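Local coordinates for protein cofilin (Streptomyces griseoflavus, PDB 5IVU) that probably binds actin, as a bacterial member of the ADF/cofilin family of actin-binding proteins, at residues Val7-Asn10 against Asp11-Glu15. Sequence-based numbering, arbitrary orientation.
Sequences VTLN and DACVE
Asn10 and Cys13 are joined by a backbone hydrogen bond where the chain passes from strand 8-9 into helix 11-21. Cys13 N donates to Asn10 O at 3.1 Å, with an N-H...O angle of 153°. This i to i+3 bond closes the turn that leads into the helix. The next bond, Glu15 N to Asp11 O, has the i to i+4 spacing of an alpha helix.

The polar side chain of Asn10 lies along the start of this turn. Its CG is anti to the backbone N (chi1 -165°), beside the carbonyl carbon, which places the amide group next to Asp11 and Ala12. OD1 comes 3.0 Å from Asp11 N. ND2 reaches the methyl of Ala12, 4.0 Å from its CB. An alanine here would remove OD1 and ND2, and would probably leave Asp11 N without its nearby side-chain oxygen and the Ala12 methyl without the amide that lies against it.

The apolar part is a pairing of Leu9 and Cys13. CD1 of Leu9 touches both the SG and the CB of Cys13, each at 3.8 Å. The Cys13 thiol lies beside its own backbone N (chi1 -68°), and SG is 3.7 Å from Asn10 O. Leu9 and Val14 both also touch Ala112 of helix 96-112, while backbone hydrogen bonds of Thr8 and Asn10 with Ile40 join this edge strand to strand 39-46.

The buried Cys13 thus meets the incoming chain in two ways, by its backbone N-H and by its side chain. One hydrogen bond and one apolar contact join strand 8-9 to the start of helix 11-21 at the surface of the ADF-type fold.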
ATOM      1  N   VAL A   7       0.689  -3.507 -19.097  1.00 70.80           N
ATOM      2  CA  VAL A   7       0.968  -3.888 -17.703  1.00 70.08           C
ATOM      3  C   VAL A   7      -0.042  -4.900 -17.160  1.00 67.61           C
ATOM      4  O   VAL A   7      -1.250  -4.662 -17.184  1.00 64.22           O
ATOM      5  CB  VAL A   7       1.012  -2.645 -16.785  1.00 71.51           C
ATOM      6  CG1 VAL A   7       1.493  -3.021 -15.386  1.00 70.85           C
ATOM      7  CG2 VAL A   7       1.899  -1.558 -17.396  1.00 72.32           C
ATOM      8  N   THR A   8       0.479  -6.017 -16.649  1.00 66.00           N
ATOM      9  CA  THR A   8      -0.336  -7.156 -16.219  1.00 62.63           C
ATOM     10  C   THR A   8      -0.254  -7.339 -14.687  1.00 59.23           C
ATOM     11  O   THR A   8       0.784  -7.092 -14.067  1.00 55.97           O
ATOM     12  CB  THR A   8       0.081  -8.436 -17.000  1.00 61.74           C
ATOM     13  OG1 THR A   8      -0.991  -9.380 -16.999  1.00 63.65           O
ATOM     14  CG2 THR A   8       1.350  -9.090 -16.434  1.00 61.98           C
ATOM     15  N   LEU A   9      -1.359  -7.756 -14.083  1.00 55.21           N
ATOM     16  CA  LEU A   9      -1.417  -7.977 -12.635  1.00 53.88           C
ATOM     17  C   LEU A   9      -1.057  -9.425 -12.292  1.00 53.72           C
ATOM     18  O   LEU A   9      -1.674 -10.360 -12.808  1.00 54.26           O
ATOM     19  CB  LEU A   9      -2.825  -7.659 -12.131  1.00 53.39           C
ATOM     20  CG  LEU A   9      -3.122  -7.774 -10.640  1.00 50.39           C
ATOM     21  CD1 LEU A   9      -2.257  -6.825  -9.838  1.00 51.09           C
ATOM     22  CD2 LEU A   9      -4.592  -7.483 -10.407  1.00 51.99           C
ATOM     23  N   ASN A  10      -0.077  -9.602 -11.412  1.00 53.83           N
ATOM     24  CA  ASN A  10       0.301 -10.928 -10.924  1.00 54.72           C
ATOM     25  C   ASN A  10      -0.796 -11.525 -10.015  1.00 54.66           C
ATOM     26  O   ASN A  10      -1.407 -10.814  -9.210  1.00 53.86           O
ATOM     27  CB  ASN A  10       1.658 -10.831 -10.220  1.00 56.36           C
ATOM     28  CG  ASN A  10       2.318 -12.179  -9.982  1.00 58.52           C
ATOM     29  OD1 ASN A  10       1.867 -13.220 -10.462  1.00 62.79           O
ATOM     30  ND2 ASN A  10       3.423 -12.153  -9.247  1.00 57.43           N
ATOM     31  N   ASP A  11      -1.064 -12.826 -10.182  1.00 53.82           N
ATOM     32  CA  ASP A  11      -2.084 -13.539  -9.384  1.00 54.26           C
ATOM     33  C   ASP A  11      -1.798 -13.468  -7.885  1.00 50.87           C
ATOM     34  O   ASP A  11      -2.731 -13.407  -7.075  1.00 53.04           O
ATOM     35  CB  ASP A  11      -2.181 -15.025  -9.793  1.00 55.77           C
ATOM     36  CG  ASP A  11      -2.756 -15.231 -11.188  1.00 55.73           C
ATOM     37  OD1 ASP A  11      -3.596 -14.421 -11.645  1.00 57.77           O
ATOM     38  OD2 ASP A  11      -2.371 -16.234 -11.826  1.00 58.45           O
ATOM     39  N   ALA A  12      -0.512 -13.468  -7.533  1.00 47.67           N
ATOM     40  CA  ALA A  12      -0.051 -13.348  -6.140  1.00 46.60           C
ATOM     41  C   ALA A  12      -0.486 -12.063  -5.409  1.00 43.66           C
ATOM     42  O   ALA A  12      -0.539 -12.049  -4.179  1.00 39.50           O
ATOM     43  CB  ALA A  12       1.460 -13.481  -6.083  1.00 46.00           C
ATOM     44  N   CYS A  13      -0.790 -10.997  -6.154  1.00 41.29           N
ATOM     45  CA  CYS A  13      -1.268  -9.751  -5.557  1.00 42.60           C
ATOM     46  C   CYS A  13      -2.598  -9.937  -4.822  1.00 42.85           C
ATOM     47  O   CYS A  13      -2.682  -9.654  -3.614  1.00 39.98           O
ATOM     48  CB  CYS A  13      -1.398  -8.636  -6.609  1.00 42.01           C
ATOM     49  SG  CYS A  13       0.183  -8.065  -7.271  1.00 40.62           S
ATOM     50  N   VAL A  14      -3.621 -10.411  -5.542  1.00 42.95           N
ATOM     51  CA  VAL A  14      -4.940 -10.642  -4.934  1.00 45.11           C
ATOM     52  C   VAL A  14      -4.871 -11.756  -3.880  1.00 45.08           C
ATOM     53  O   VAL A  14      -5.508 -11.644  -2.837  1.00 48.18           O
ATOM     54  CB  VAL A  14      -6.048 -10.924  -5.990  1.00 45.25           C
ATOM     55  CG1 VAL A  14      -7.330 -11.441  -5.338  1.00 46.38           C
ATOM     56  CG2 VAL A  14      -6.368  -9.665  -6.785  1.00 43.54           C
ATOM     57  N   GLU A  15      -4.106 -12.811  -4.154  1.00 46.60           N
ATOM     58  CA  GLU A  15      -3.961 -13.940  -3.224  1.00 48.35           C
ATOM     59  C   GLU A  15      -3.425 -13.508  -1.873  1.00 44.66           C
ATOM     60  O   GLU A  15      -4.003 -13.855  -0.848  1.00 43.95           O
ATOM     61  CB  GLU A  15      -3.035 -15.026  -3.794  1.00 53.13           C
ATOM     62  CG  GLU A  15      -3.657 -15.879  -4.894  1.00 57.15           C
ATOM     63  CD  GLU A  15      -2.666 -16.841  -5.543  1.00 61.02           C
ATOM     64  OE1 GLU A  15      -1.570 -17.077  -4.983  1.00 66.58           O
ATOM     65  OE2 GLU A  15      -2.984 -17.365  -6.627  1.00 62.50           O
TER